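Local coordinates for protein probable zinc protease PqqL (Escherichia coli, PDB 6OFT) that probably works as a periplasmic zinc metalloprotease of the M16 family, this chain being the first half of the whole enzyme, at residues R19-P24 and S383-S388; T91-T96 and T164-R169; Q154-F159 and A258-L263; A340-I345 and E419-L424. One frame throughout, in Å; residues are numbered along the deposited sequence.

Interaction 1: residues R19-P24 and S383-S388; sequences RYMIYP and SRLASS
M21 and L385 bring strand 19-24 and helix 378-391 to their nearest approach, with the two CA atoms 8.2 Å apart, a spacing that leaves the joining to side chains. L385 does the work for the helix. With its CG anti to the backbone N (chi1 -174°), it sends both methyl branches at the strand. The CD1 branch meets the thioether end of M21, lying 3.9 Å from SD, and CE of M21 lies beside the same methyl. The other branch, CD2, sits 4.2 Å from CB of Y23 and about as far from CB of M21, so one leucine spans two side chains from the same face of the strand. The contact is wholly apolar. Beyond it the Y23 hydroxyl turns to D6 and R376, with which it hydrogen-bonds. This is helix-on-sheet packing: helix 378-391 lies against the six-stranded sheet, L385 also touching I202 and V204 on the adjoining strand 199-205, whereas I22 faces helix 209-220 on the other side.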
loop_
_atom_site.group_PDB
_atom_site.type_symbol
_atom_site.label_atom_id
_atom_site.label_comp_id
_atom_site.label_asym_id
_atom_site.label_seq_id
_atom_site.Cartn_x
_atom_site.Cartn_y
_atom_site.Cartn_z
ATOM N N ARG A 19 7.960 5.432 -19.969
ATOM C CA ARG A 19 8.138 6.571 -19.076
ATOM C C ARG A 19 9.324 6.310 -18.170
ATOM O O ARG A 19 9.670 5.158 -17.928
ATOM C CB ARG A 19 6.875 6.810 -18.229
ATOM C CG ARG A 19 5.694 7.472 -18.966
ATOM C CD ARG A 19 4.417 7.355 -18.131
ATOM N NE ARG A 19 3.766 6.056 -18.332
ATOM C CZ ARG A 19 2.720 5.593 -17.649
ATOM N NH1 ARG A 19 2.193 6.307 -16.660
ATOM N NH2 ARG A 19 2.203 4.403 -17.940
ATOM N N TYR A 20 9.961 7.371 -17.676
ATOM C CA TYR A 20 11.075 7.220 -16.735
ATOM C C TYR A 20 10.993 8.262 -15.652
ATOM O O TYR A 20 10.410 9.331 -15.857
ATOM C CB TYR A 20 12.448 7.230 -17.430
ATOM C CG TYR A 20 12.658 8.388 -18.386
ATOM C CD1 TYR A 20 13.111 9.623 -17.930
ATOM C CD2 TYR A 20 12.440 8.238 -19.750
ATOM C CE1 TYR A 20 13.273 10.702 -18.801
ATOM C CE2 TYR A 20 12.630 9.298 -20.633
ATOM C CZ TYR A 20 13.052 10.528 -20.156
ATOM O OH TYR A 20 13.256 11.561 -21.037
ATOM N N MET A 21 11.551 7.937 -14.481
ATOM C CA MET A 21 11.599 8.811 -13.313
ATOM C C MET A 21 12.956 8.624 -12.704
ATOM O O MET A 21 13.348 7.492 -12.402
ATOM C CB MET A 21 10.509 8.470 -12.285
ATOM C CG MET A 21 9.115 8.445 -12.847
ATOM S SD MET A 21 7.928 8.239 -11.525
ATOM C CE MET A 21 7.084 9.794 -11.640
ATOM N N ILE A 22 13.706 9.715 -12.597
ATOM C CA ILE A 22 15.061 9.716 -12.038
ATOM C C ILE A 22 15.124 10.654 -10.842
ATOM O O ILE A 22 14.714 11.815 -10.930
ATOM C CB ILE A 22 16.141 10.066 -13.098
ATOM C CG1 ILE A 22 16.093 9.082 -14.305
ATOM C CG2 ILE A 22 17.557 10.123 -12.454
ATOM C CD1 ILE A 22 16.655 9.669 -15.558
ATOM N N TYR A 23 15.665 10.148 -9.725
ATOM C CA TYR A 23 15.791 10.938 -8.513
ATOM C C TYR A 23 17.162 10.729 -7.901
ATOM O O TYR A 23 17.503 9.587 -7.587
ATOM C CB TYR A 23 14.668 10.622 -7.507
ATOM C CG TYR A 23 14.551 11.679 -6.428
ATOM C CD1 TYR A 23 13.809 12.839 -6.637
ATOM C CD2 TYR A 23 15.223 11.546 -5.219
ATOM C CE1 TYR A 23 13.748 13.843 -5.674
ATOM C CE2 TYR A 23 15.161 12.541 -4.241
ATOM C CZ TYR A 23 14.416 13.686 -4.471
ATOM O OH TYR A 23 14.347 14.667 -3.510
ATOM N N PRO A 24 17.961 11.813 -7.711
ATOM C CA PRO A 24 19.294 11.636 -7.102
ATOM C C PRO A 24 19.211 11.409 -5.603
ATOM O O PRO A 24 18.374 12.015 -4.941
ATOM C CB PRO A 24 20.011 12.951 -7.425
ATOM C CG PRO A 24 18.905 13.952 -7.581
ATOM C CD PRO A 24 17.687 13.239 -8.031
ATOM N N SER A 383 10.104 3.478 -2.999
ATOM C CA SER A 383 8.714 3.009 -2.869
ATOM C C SER A 383 7.717 4.156 -3.020
ATOM O O SER A 383 6.720 3.998 -3.721
ATOM C CB SER A 383 8.500 2.285 -1.539
ATOM O OG SER A 383 9.379 1.177 -1.451
ATOM N N ARG A 384 7.989 5.319 -2.362
ATOM C CA ARG A 384 7.120 6.502 -2.442
ATOM C C ARG A 384 7.019 6.998 -3.889
ATOM O O ARG A 384 5.931 7.350 -4.341
ATOM C CB ARG A 384 7.600 7.619 -1.478
ATOM C CG ARG A 384 6.712 8.867 -1.508
ATOM C CD ARG A 384 6.849 9.779 -0.280
ATOM N NE ARG A 384 7.908 10.780 -0.415
ATOM C CZ ARG A 384 7.751 11.980 -0.974
ATOM N NH1 ARG A 384 6.581 12.333 -1.497
ATOM N NH2 ARG A 384 8.770 12.830 -1.030
ATOM N N LEU A 385 8.150 7.024 -4.617
ATOM C CA LEU A 385 8.175 7.449 -6.024
ATOM C C LEU A 385 7.407 6.442 -6.909
ATOM O O LEU A 385 6.641 6.848 -7.794
ATOM C CB LEU A 385 9.631 7.639 -6.513
ATOM C CG LEU A 385 9.798 8.219 -7.915
ATOM C CD1 LEU A 385 9.126 9.591 -8.040
ATOM C CD2 LEU A 385 11.282 8.293 -8.313
ATOM N N ALA A 386 7.564 5.135 -6.631
ATOM C CA ALA A 386 6.825 4.081 -7.357
ATOM C C ALA A 386 5.307 4.255 -7.143
ATOM O O ALA A 386 4.526 4.108 -8.081
ATOM C CB ALA A 386 7.275 2.698 -6.890
ATOM N N SER A 387 4.908 4.603 -5.911
ATOM C CA SER A 387 3.517 4.849 -5.536
ATOM C C SER A 387 2.953 6.067 -6.279
ATOM O O SER A 387 1.823 6.022 -6.759
ATOM C CB SER A 387 3.421 5.068 -4.027
ATOM O OG SER A 387 2.071 4.963 -3.615
ATOM N N SER A 388 3.741 7.163 -6.386
ATOM C CA SER A 388 3.319 8.372 -7.113
ATOM C C SER A 388 3.107 8.043 -8.579
ATOM O O SER A 388 2.130 8.485 -9.190
ATOM C CB SER A 388 4.366 9.479 -6.971
ATOM O OG SER A 388 4.580 9.731 -5.598
#

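Interaction 2: residues T91-T96 and T164-R169; sequences TSYDET and TRNLDR
Y93 meets N166 and R169 where two loops come together. The amide nitrogen ND2 of N166 sits over one face of the phenol ring near its CB end, 3.3 Å from CG of Y93, with the amide and ring planes 49° apart. CB of N166 makes a CH-pi contact over the face, 4.2 Å from the ring centroid. Farther along the ring, CE1 of Y93 lies 3.2 Å from the backbone O of R169. A bridging water adds a polar link between the loops, accepting from ND2 of N166 at 2.9 Å and donating to OD1 of D94 at 2.9 Å. ST motifs at S92 and T164 shape the two turns, while the Y93 hydroxyl bonds to R157. A leucine in place of Y93 would probably leave R157 without this hydroxyl and the N166 amide without its aromatic floor. The predicted zinc ligand H54 is about 11 Å from Y93, side chain to side chain. One loop joins strands 87-91 and 96-103; the other runs from helix 148-160 to helix 175-180.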
loop_
_atom_site.group_PDB
_atom_site.type_symbol
_atom_site.label_atom_id
_atom_site.label_comp_id
_atom_site.label_asym_id
_atom_site.label_seq_id
_atom_site.Cartn_x
_atom_site.Cartn_y
_atom_site.Cartn_z
ATOM N N THR A 91 4.200 -8.942 -7.509
ATOM C CA THR A 91 2.968 -8.731 -8.250
ATOM C C THR A 91 1.888 -8.373 -7.247
ATOM O O THR A 91 1.683 -9.094 -6.266
ATOM C CB THR A 91 2.574 -9.967 -9.083
ATOM O OG1 THR A 91 3.686 -10.378 -9.861
ATOM C CG2 THR A 91 1.392 -9.689 -10.010
ATOM N N SER A 92 1.197 -7.263 -7.490
ATOM C CA SER A 92 0.100 -6.856 -6.617
ATOM C C SER A 92 -1.156 -6.776 -7.483
ATOM O O SER A 92 -1.146 -7.207 -8.639
ATOM C CB SER A 92 0.408 -5.509 -5.963
ATOM O OG SER A 92 0.431 -4.459 -6.923
ATOM N N TYR A 93 -2.230 -6.228 -6.935
ATOM C CA TYR A 93 -3.471 -6.032 -7.683
ATOM C C TYR A 93 -3.255 -5.048 -8.840
ATOM O O TYR A 93 -3.798 -5.232 -9.917
ATOM C CB TYR A 93 -4.528 -5.417 -6.747
ATOM C CG TYR A 93 -4.969 -6.324 -5.628
ATOM C CD1 TYR A 93 -5.914 -7.320 -5.846
ATOM C CD2 TYR A 93 -4.486 -6.151 -4.331
ATOM C CE1 TYR A 93 -6.343 -8.148 -4.811
ATOM C CE2 TYR A 93 -4.894 -6.987 -3.291
ATOM C CZ TYR A 93 -5.836 -7.973 -3.534
ATOM O OH TYR A 93 -6.285 -8.779 -2.520
ATOM N N ASP A 94 -2.451 -4.015 -8.600
ATOM C CA ASP A 94 -2.237 -2.860 -9.475
ATOM C C ASP A 94 -1.018 -2.873 -10.375
ATOM O O ASP A 94 -0.987 -2.118 -11.345
ATOM C CB ASP A 94 -2.166 -1.590 -8.607
ATOM C CG ASP A 94 -3.233 -1.485 -7.549
ATOM O OD1 ASP A 94 -4.430 -1.508 -7.908
ATOM O OD2 ASP A 94 -2.879 -1.390 -6.367
ATOM N N GLU A 95 0.020 -3.640 -10.016
ATOM C CA GLU A 95 1.272 -3.600 -10.765
ATOM C C GLU A 95 2.147 -4.831 -10.573
ATOM O O GLU A 95 1.928 -5.643 -9.661
ATOM C CB GLU A 95 2.095 -2.349 -10.332
ATOM C CG GLU A 95 2.420 -2.336 -8.848
ATOM C CD GLU A 95 3.154 -1.148 -8.261
ATOM O OE1 GLU A 95 3.580 -0.251 -9.021
ATOM O OE2 GLU A 95 3.311 -1.125 -7.022
ATOM N N THR A 96 3.184 -4.908 -11.418
ATOM C CA THR A 96 4.241 -5.910 -11.363
ATOM C C THR A 96 5.513 -5.085 -11.386
ATOM O O THR A 96 5.667 -4.234 -12.263
ATOM C CB THR A 96 4.184 -6.889 -12.540
ATOM O OG1 THR A 96 2.835 -7.273 -12.782
ATOM C CG2 THR A 96 5.013 -8.119 -12.278
ATOM N N THR A 164 -15.539 -4.813 -4.719
ATOM C CA THR A 164 -14.293 -4.395 -5.368
ATOM C C THR A 164 -13.916 -5.471 -6.392
ATOM O O THR A 164 -14.261 -6.633 -6.200
ATOM C CB THR A 164 -13.138 -4.236 -4.358
ATOM O OG1 THR A 164 -12.815 -5.500 -3.815
ATOM C CG2 THR A 164 -13.437 -3.263 -3.238
ATOM N N ARG A 165 -13.147 -5.111 -7.435
ATOM C CA ARG A 165 -12.624 -6.106 -8.381
ATOM C C ARG A 165 -11.522 -6.936 -7.642
ATOM O O ARG A 165 -11.345 -8.123 -7.927
ATOM C CB ARG A 165 -12.084 -5.404 -9.646
ATOM C CG ARG A 165 -11.275 -6.272 -10.600
ATOM C CD ARG A 165 -12.079 -7.306 -11.358
ATOM N NE ARG A 165 -11.298 -7.764 -12.500
ATOM C CZ ARG A 165 -11.791 -8.409 -13.549
ATOM N NH1 ARG A 165 -13.084 -8.711 -13.606
ATOM N NH2 ARG A 165 -11.001 -8.745 -14.556
ATOM N N ASN A 166 -10.837 -6.294 -6.659
ATOM C CA ASN A 166 -9.805 -6.854 -5.773
ATOM C C ASN A 166 -10.282 -8.119 -5.067
ATOM O O ASN A 166 -9.479 -9.032 -4.842
ATOM C CB ASN A 166 -9.386 -5.805 -4.718
ATOM C CG ASN A 166 -8.854 -4.537 -5.330
ATOM O OD1 ASN A 166 -9.581 -3.791 -5.978
ATOM N ND2 ASN A 166 -7.564 -4.272 -5.163
ATOM N N LEU A 167 -11.590 -8.176 -4.712
ATOM C CA LEU A 167 -12.177 -9.340 -4.042
ATOM C C LEU A 167 -11.988 -10.617 -4.897
ATOM O O LEU A 167 -11.610 -11.658 -4.378
ATOM C CB LEU A 167 -13.674 -9.082 -3.729
ATOM C CG LEU A 167 -14.496 -10.240 -3.085
ATOM C CD1 LEU A 167 -14.093 -10.474 -1.616
ATOM C CD2 LEU A 167 -16.003 -9.958 -3.177
ATOM N N ASP A 168 -12.196 -10.510 -6.200
ATOM C CA ASP A 168 -12.105 -11.627 -7.143
ATOM C C ASP A 168 -10.715 -11.826 -7.791
ATOM O O ASP A 168 -10.571 -12.694 -8.663
ATOM C CB ASP A 168 -13.162 -11.405 -8.243
ATOM C CG ASP A 168 -14.579 -11.377 -7.693
ATOM O OD1 ASP A 168 -15.039 -12.422 -7.196
ATOM O OD2 ASP A 168 -15.219 -10.303 -7.750
ATOM N N ARG A 169 -9.719 -11.007 -7.401
ATOM C CA ARG A 169 -8.402 -11.001 -8.036
ATOM C C ARG A 169 -7.196 -10.998 -7.079
ATOM O O ARG A 169 -6.251 -10.233 -7.296
ATOM C CB ARG A 169 -8.302 -9.819 -9.028
ATOM C CG ARG A 169 -9.224 -9.915 -10.261
ATOM C CD ARG A 169 -8.909 -11.151 -11.101
ATOM N NE ARG A 169 -9.715 -11.248 -12.318
ATOM C CZ ARG A 169 -10.910 -11.826 -12.385
ATOM N NH1 ARG A 169 -11.472 -12.329 -11.294
ATOM N NH2 ARG A 169 -11.555 -11.895 -13.541
HETATM O O HOH W 1 -5.903 -1.918 -5.445
#

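Interaction 3: residues Q154-F159 and A258-L263; sequences QARRPF and ALYYRL
R156 and Y260 meet across the join between the two M16-type domains of this half-enzyme, where helix 148-160 of the first packs beside strand 256-264 in the five-stranded sheet of the second. The polar approach comes first: OH of Y260 stands over one face of the R156 guanidinium, 3.2 Å from NE, and the poor angle rules out a hydrogen bond there. Guanidinium and ring planes are only 21° apart, but only the hydroxyl, offset toward the rim, lies over the guanidinium. NE instead forms a salt bridge with E433 on strand 430-436, which fixes the flat group beside the phenol. A bend at chi3 (-69°) turns the end of R156 out of its otherwise extended line.

Van der Waals contact adds to this through the aliphatic part of the same arginine, whose CD lies 3.8 Å from OH of Y260. The tyrosine ring is itself stacked with F431 and F321. A methionine at R156 would probably leave E433 without its charged mate and the Y260 hydroxyl without the guanidinium face beneath it.

The charged neighbour R262 is anchored at its own end, with a salt bridge to D429 and hydrogen bonds from NH1 to the backbone oxygens of L160 and A162, at the end of the helix and just past it. Its aliphatic stem also brushes the helix, CD of R262 lying 3.7 Å from the backbone O of F159.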
loop_
_atom_site.group_PDB
_atom_site.type_symbol
_atom_site.label_atom_id
_atom_site.label_comp_id
_atom_site.label_asym_id
_atom_site.label_seq_id
_atom_site.Cartn_x
_atom_site.Cartn_y
_atom_site.Cartn_z
ATOM N N GLN A 154 -7.832 -13.305 5.135
ATOM C CA GLN A 154 -8.851 -14.087 4.421
ATOM C C GLN A 154 -10.234 -13.956 5.068
ATOM O O GLN A 154 -11.226 -13.817 4.348
ATOM C CB GLN A 154 -8.475 -15.578 4.334
ATOM C CG GLN A 154 -7.347 -15.896 3.360
ATOM C CD GLN A 154 -7.583 -15.448 1.940
ATOM O OE1 GLN A 154 -6.865 -14.596 1.415
ATOM N NE2 GLN A 154 -8.585 -16.012 1.288
ATOM N N ALA A 155 -10.296 -14.019 6.420
ATOM C CA ALA A 155 -11.544 -13.889 7.194
ATOM C C ALA A 155 -12.149 -12.472 7.094
ATOM O O ALA A 155 -13.371 -12.336 7.012
ATOM C CB ALA A 155 -11.309 -14.254 8.654
ATOM N N ARG A 156 -11.290 -11.428 7.116
ATOM C CA ARG A 156 -11.686 -10.015 7.016
ATOM C C ARG A 156 -12.101 -9.638 5.597
ATOM O O ARG A 156 -12.925 -8.733 5.409
ATOM C CB ARG A 156 -10.500 -9.132 7.444
ATOM C CG ARG A 156 -10.816 -7.634 7.598
ATOM C CD ARG A 156 -9.654 -6.845 8.165
ATOM N NE ARG A 156 -9.418 -7.190 9.569
ATOM C CZ ARG A 156 -8.247 -7.575 10.062
ATOM N NH1 ARG A 156 -7.180 -7.649 9.279
ATOM N NH2 ARG A 156 -8.134 -7.884 11.346
ATOM N N ARG A 157 -11.467 -10.296 4.595
ATOM C CA ARG A 157 -11.575 -10.051 3.157
ATOM C C ARG A 157 -12.984 -9.801 2.628
ATOM O O ARG A 157 -13.144 -8.770 1.971
ATOM C CB ARG A 157 -10.914 -11.190 2.364
ATOM C CG ARG A 157 -10.162 -10.696 1.176
ATOM C CD ARG A 157 -9.314 -11.772 0.552
ATOM N NE ARG A 157 -8.676 -11.230 -0.643
ATOM C CZ ARG A 157 -9.249 -11.215 -1.835
ATOM N NH1 ARG A 157 -10.438 -11.768 -2.009
ATOM N NH2 ARG A 157 -8.627 -10.668 -2.868
ATOM N N PRO A 158 -14.016 -10.674 2.858
ATOM C CA PRO A 158 -15.348 -10.394 2.287
ATOM C C PRO A 158 -15.989 -9.106 2.801
ATOM O O PRO A 158 -16.782 -8.488 2.089
ATOM C CB PRO A 158 -16.163 -11.630 2.681
ATOM C CG PRO A 158 -15.147 -12.687 2.937
ATOM C CD PRO A 158 -14.031 -11.969 3.577
ATOM N N PHE A 159 -15.658 -8.723 4.039
ATOM C CA PHE A 159 -16.163 -7.524 4.700
ATOM C C PHE A 159 -15.458 -6.293 4.144
ATOM O O PHE A 159 -16.110 -5.342 3.692
ATOM C CB PHE A 159 -15.972 -7.614 6.234
ATOM C CG PHE A 159 -16.687 -8.780 6.884
ATOM C CD1 PHE A 159 -16.096 -10.041 6.935
ATOM C CD2 PHE A 159 -17.964 -8.625 7.418
ATOM C CE1 PHE A 159 -16.780 -11.132 7.497
ATOM C CE2 PHE A 159 -18.644 -9.716 7.971
ATOM C CZ PHE A 159 -18.048 -10.961 8.008
ATOM N N ALA A 258 -12.738 -3.695 16.802
ATOM C CA ALA A 258 -12.522 -2.612 15.863
ATOM C C ALA A 258 -13.801 -2.267 15.096
ATOM O O ALA A 258 -14.625 -3.148 14.826
ATOM C CB ALA A 258 -11.403 -2.984 14.888
ATOM N N LEU A 259 -13.957 -0.999 14.777
ATOM C CA LEU A 259 -15.043 -0.524 13.886
ATOM C C LEU A 259 -14.381 -0.054 12.584
ATOM O O LEU A 259 -13.478 0.752 12.680
ATOM C CB LEU A 259 -15.820 0.615 14.533
ATOM C CG LEU A 259 -16.842 1.301 13.634
ATOM C CD1 LEU A 259 -17.856 0.319 13.101
ATOM C CD2 LEU A 259 -17.552 2.423 14.357
ATOM N N TYR A 260 -14.775 -0.605 11.454
ATOM C CA TYR A 260 -14.243 -0.270 10.138
ATOM C C TYR A 260 -15.291 0.468 9.326
ATOM O O TYR A 260 -16.438 0.029 9.265
ATOM C CB TYR A 260 -13.892 -1.550 9.366
ATOM C CG TYR A 260 -12.619 -2.257 9.786
ATOM C CD1 TYR A 260 -12.586 -3.055 10.927
ATOM C CD2 TYR A 260 -11.479 -2.219 8.985
ATOM C CE1 TYR A 260 -11.433 -3.748 11.295
ATOM C CE2 TYR A 260 -10.315 -2.900 9.348
ATOM C CZ TYR A 260 -10.287 -3.636 10.522
ATOM O OH TYR A 260 -9.142 -4.302 10.891
ATOM N N TYR A 261 -14.888 1.553 8.722
ATOM C CA TYR A 261 -15.730 2.326 7.786
ATOM C C TYR A 261 -15.086 2.189 6.398
ATOM O O TYR A 261 -13.886 2.097 6.354
ATOM C CB TYR A 261 -15.825 3.794 8.196
ATOM C CG TYR A 261 -16.675 4.098 9.399
ATOM C CD1 TYR A 261 -18.051 4.131 9.315
ATOM C CD2 TYR A 261 -16.106 4.373 10.622
ATOM C CE1 TYR A 261 -18.845 4.415 10.405
ATOM C CE2 TYR A 261 -16.883 4.666 11.724
ATOM C CZ TYR A 261 -18.258 4.678 11.619
ATOM O OH TYR A 261 -19.049 4.962 12.681
ATOM N N ARG A 262 -15.842 2.141 5.330
ATOM C CA ARG A 262 -15.294 2.058 3.976
ATOM C C ARG A 262 -15.756 3.309 3.248
ATOM O O ARG A 262 -16.918 3.689 3.350
ATOM C CB ARG A 262 -15.733 0.785 3.228
ATOM C CG ARG A 262 -15.399 -0.544 3.930
ATOM C CD ARG A 262 -15.525 -1.743 2.990
ATOM N NE ARG A 262 -16.706 -1.649 2.126
ATOM C CZ ARG A 262 -16.746 -2.032 0.854
ATOM N NH1 ARG A 262 -15.676 -2.582 0.284
ATOM N NH2 ARG A 262 -17.854 -1.878 0.143
ATOM N N LEU A 263 -14.844 3.970 2.544
ATOM C CA LEU A 263 -15.184 5.238 1.874
ATOM C C LEU A 263 -14.282 5.509 0.666
ATOM O O LEU A 263 -13.163 4.988 0.637
ATOM C CB LEU A 263 -15.085 6.412 2.891
ATOM C CG LEU A 263 -13.708 6.708 3.527
ATOM C CD1 LEU A 263 -13.583 8.165 3.885
ATOM C CD2 LEU A 263 -13.462 5.856 4.776
#

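Interaction 4: residues A340-I345 and E419-L424; sequences AELATI and EKWQQL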
loop_
_atom_site.group_PDB
_atom_site.type_symbol
_atom_site.label_atom_id
_atom_site.label_comp_id
_atom_site.label_asym_id
_atom_site.label_seq_id
_atom_site.Cartn_x
_atom_site.Cartn_y
_atom_site.Cartn_z
ATOM N N ALA A 340 -16.936 4.408 24.275
ATOM C CA ALA A 340 -16.835 5.609 25.106
ATOM C C ALA A 340 -16.067 6.700 24.377
ATOM O O ALA A 340 -16.528 7.836 24.377
ATOM C CB ALA A 340 -16.139 5.280 26.417
ATOM N N GLU A 341 -14.936 6.351 23.702
ATOM C CA GLU A 341 -14.137 7.334 22.963
ATOM C C GLU A 341 -14.847 7.837 21.704
ATOM O O GLU A 341 -14.764 9.021 21.404
ATOM C CB GLU A 341 -12.727 6.818 22.634
ATOM C CG GLU A 341 -11.744 7.971 22.439
ATOM C CD GLU A 341 -10.448 7.699 21.696
ATOM O OE1 GLU A 341 -9.806 6.661 21.972
ATOM O OE2 GLU A 341 -10.060 8.541 20.852
ATOM N N LEU A 342 -15.535 6.952 20.982
ATOM C CA LEU A 342 -16.261 7.324 19.763
ATOM C C LEU A 342 -17.452 8.239 20.088
ATOM O O LEU A 342 -17.674 9.215 19.380
ATOM C CB LEU A 342 -16.717 6.082 18.962
ATOM C CG LEU A 342 -15.639 5.188 18.330
ATOM C CD1 LEU A 342 -16.256 3.893 17.841
ATOM C CD2 LEU A 342 -14.909 5.883 17.172
ATOM N N ALA A 343 -18.183 7.942 21.176
ATOM C CA ALA A 343 -19.321 8.740 21.629
ATOM C C ALA A 343 -18.884 10.108 22.184
ATOM O O ALA A 343 -19.594 11.093 21.974
ATOM C CB ALA A 343 -20.115 7.977 22.675
ATOM N N THR A 344 -17.718 10.176 22.868
ATOM C CA THR A 344 -17.167 11.433 23.410
ATOM C C THR A 344 -16.882 12.431 22.251
ATOM O O THR A 344 -17.232 13.611 22.354
ATOM C CB THR A 344 -15.945 11.149 24.318
ATOM O OG1 THR A 344 -16.360 10.294 25.384
ATOM C CG2 THR A 344 -15.349 12.419 24.921
ATOM N N ILE A 345 -16.276 11.933 21.150
ATOM C CA ILE A 345 -15.966 12.716 19.939
ATOM C C ILE A 345 -17.284 13.106 19.243
ATOM O O ILE A 345 -17.391 14.223 18.723
ATOM C CB ILE A 345 -14.996 11.971 18.988
ATOM C CG1 ILE A 345 -13.700 11.551 19.720
ATOM C CG2 ILE A 345 -14.668 12.829 17.752
ATOM C CD1 ILE A 345 -12.886 10.408 19.022
ATOM N N GLU A 419 -17.552 18.393 11.114
ATOM C CA GLU A 419 -18.378 18.107 9.943
ATOM C C GLU A 419 -18.011 16.754 9.338
ATOM O O GLU A 419 -18.908 15.941 9.081
ATOM C CB GLU A 419 -18.224 19.205 8.889
ATOM C CG GLU A 419 -19.379 19.242 7.905
ATOM C CD GLU A 419 -19.003 19.735 6.525
ATOM O OE1 GLU A 419 -18.319 20.779 6.423
ATOM O OE2 GLU A 419 -19.400 19.073 5.540
ATOM N N LYS A 420 -16.698 16.511 9.142
ATOM C CA LYS A 420 -16.151 15.281 8.584
ATOM C C LYS A 420 -16.396 14.079 9.491
ATOM O O LYS A 420 -16.693 12.981 8.987
ATOM C CB LYS A 420 -14.655 15.436 8.289
ATOM C CG LYS A 420 -14.365 15.864 6.868
ATOM C CD LYS A 420 -13.505 14.831 6.149
ATOM C CE LYS A 420 -12.787 15.360 4.929
ATOM N NZ LYS A 420 -13.698 16.038 3.962
ATOM N N TRP A 421 -16.272 14.281 10.824
ATOM C CA TRP A 421 -16.551 13.244 11.814
ATOM C C TRP A 421 -18.036 12.844 11.770
ATOM O O TRP A 421 -18.349 11.649 11.764
ATOM C CB TRP A 421 -16.180 13.692 13.224
ATOM C CG TRP A 421 -16.403 12.609 14.241
ATOM C CD1 TRP A 421 -17.492 12.451 15.051
ATOM C CD2 TRP A 421 -15.533 11.503 14.510
ATOM N NE1 TRP A 421 -17.337 11.333 15.835
ATOM C CE2 TRP A 421 -16.150 10.721 15.513
ATOM C CE3 TRP A 421 -14.242 11.150 14.070
ATOM C CZ2 TRP A 421 -15.533 9.590 16.066
ATOM C CZ3 TRP A 421 -13.653 10.005 14.587
ATOM C CH2 TRP A 421 -14.300 9.236 15.569
ATOM N N GLN A 422 -18.946 13.834 11.735
ATOM C CA GLN A 422 -20.377 13.546 11.651
ATOM C C GLN A 422 -20.723 12.786 10.366
ATOM O O GLN A 422 -21.552 11.874 10.408
ATOM C CB GLN A 422 -21.225 14.810 11.806
ATOM C CG GLN A 422 -22.628 14.498 12.315
ATOM C CD GLN A 422 -23.594 15.623 12.075
ATOM O OE1 GLN A 422 -24.270 15.672 11.049
ATOM N NE2 GLN A 422 -23.686 16.545 13.018
ATOM N N GLN A 423 -20.073 13.127 9.239
ATOM C CA GLN A 423 -20.278 12.436 7.956
ATOM C C GLN A 423 -19.799 10.980 8.009
ATOM O O GLN A 423 -20.512 10.085 7.541
ATOM C CB GLN A 423 -19.587 13.186 6.820
ATOM C CG GLN A 423 -20.329 14.452 6.409
ATOM C CD GLN A 423 -19.483 15.365 5.554
ATOM O OE1 GLN A 423 -18.255 15.245 5.495
ATOM N NE2 GLN A 423 -20.130 16.312 4.881
ATOM N N LEU A 424 -18.631 10.772 8.596
ATOM C CA LEU A 424 -18.027 9.428 8.749
ATOM C C LEU A 424 -18.927 8.576 9.641
ATOM O O LEU A 424 -19.165 7.471 9.293
ATOM C CB LEU A 424 -16.637 9.532 9.370
ATOM C CG LEU A 424 -15.963 8.208 9.710
ATOM C CD1 LEU A 424 -15.641 7.423 8.462
ATOM C CD2 LEU A 424 -14.715 8.417 10.527
#
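W421 turns its CG away from its own N (chi1 -177°), which carries the indole across to helix 331-348, where I345, whose CG2 lies opposite its N, sets that methyl over the aromatic face. The methyl forms a close CH-pi contact, 3.5 Å from the centroid of the five-membered ring and 14° off its normal; the nearest indole atom is CE2 of W421, 3.4 Å from CG2 of I345. CD1 of I345 reaches the benzo end of the same indole, 3.9 Å from CH2 of W421. L342, one helical turn earlier, comes at the edge near the ring plane, its CD2 3.8 Å from CH2 of W421. The indole is thus packed on a face and at its rim, while NE1 hydrogen-bonds to D346 and fixes its rotation. This is buried helix-helix packing, and the two helices share a layer over the five-stranded sheet: L342 touches L259 of strand 256-264, and F322 of strand 317-326 meets the indole with planes about 70° apart.

Overall arrangement
Interactions 1 and 2 lie in the first domain, around its six-stranded sheet, with centres 21 Å apart; interaction 4 lies in the second, and interaction 3 bridges the two. Along the chain, interaction 2 is nested within the loop closed by interaction 1, as is interaction 3, while interaction 4 crosses interaction 1, because helix 378-391 returns from the second domain to pack on the first. Interactions 2 and 3, 17 Å apart between centres, are joined through R157, whose guanidinium bonds to the O of L167 and OH of Y93. Interactions 3 and 4, centres 19 Å apart, meet at strand 256-264, which takes interaction 3 on one face and the helices of interaction 4 on the other. Interactions 1 and 3 thus join the domain with the predicted zinc site to the following part.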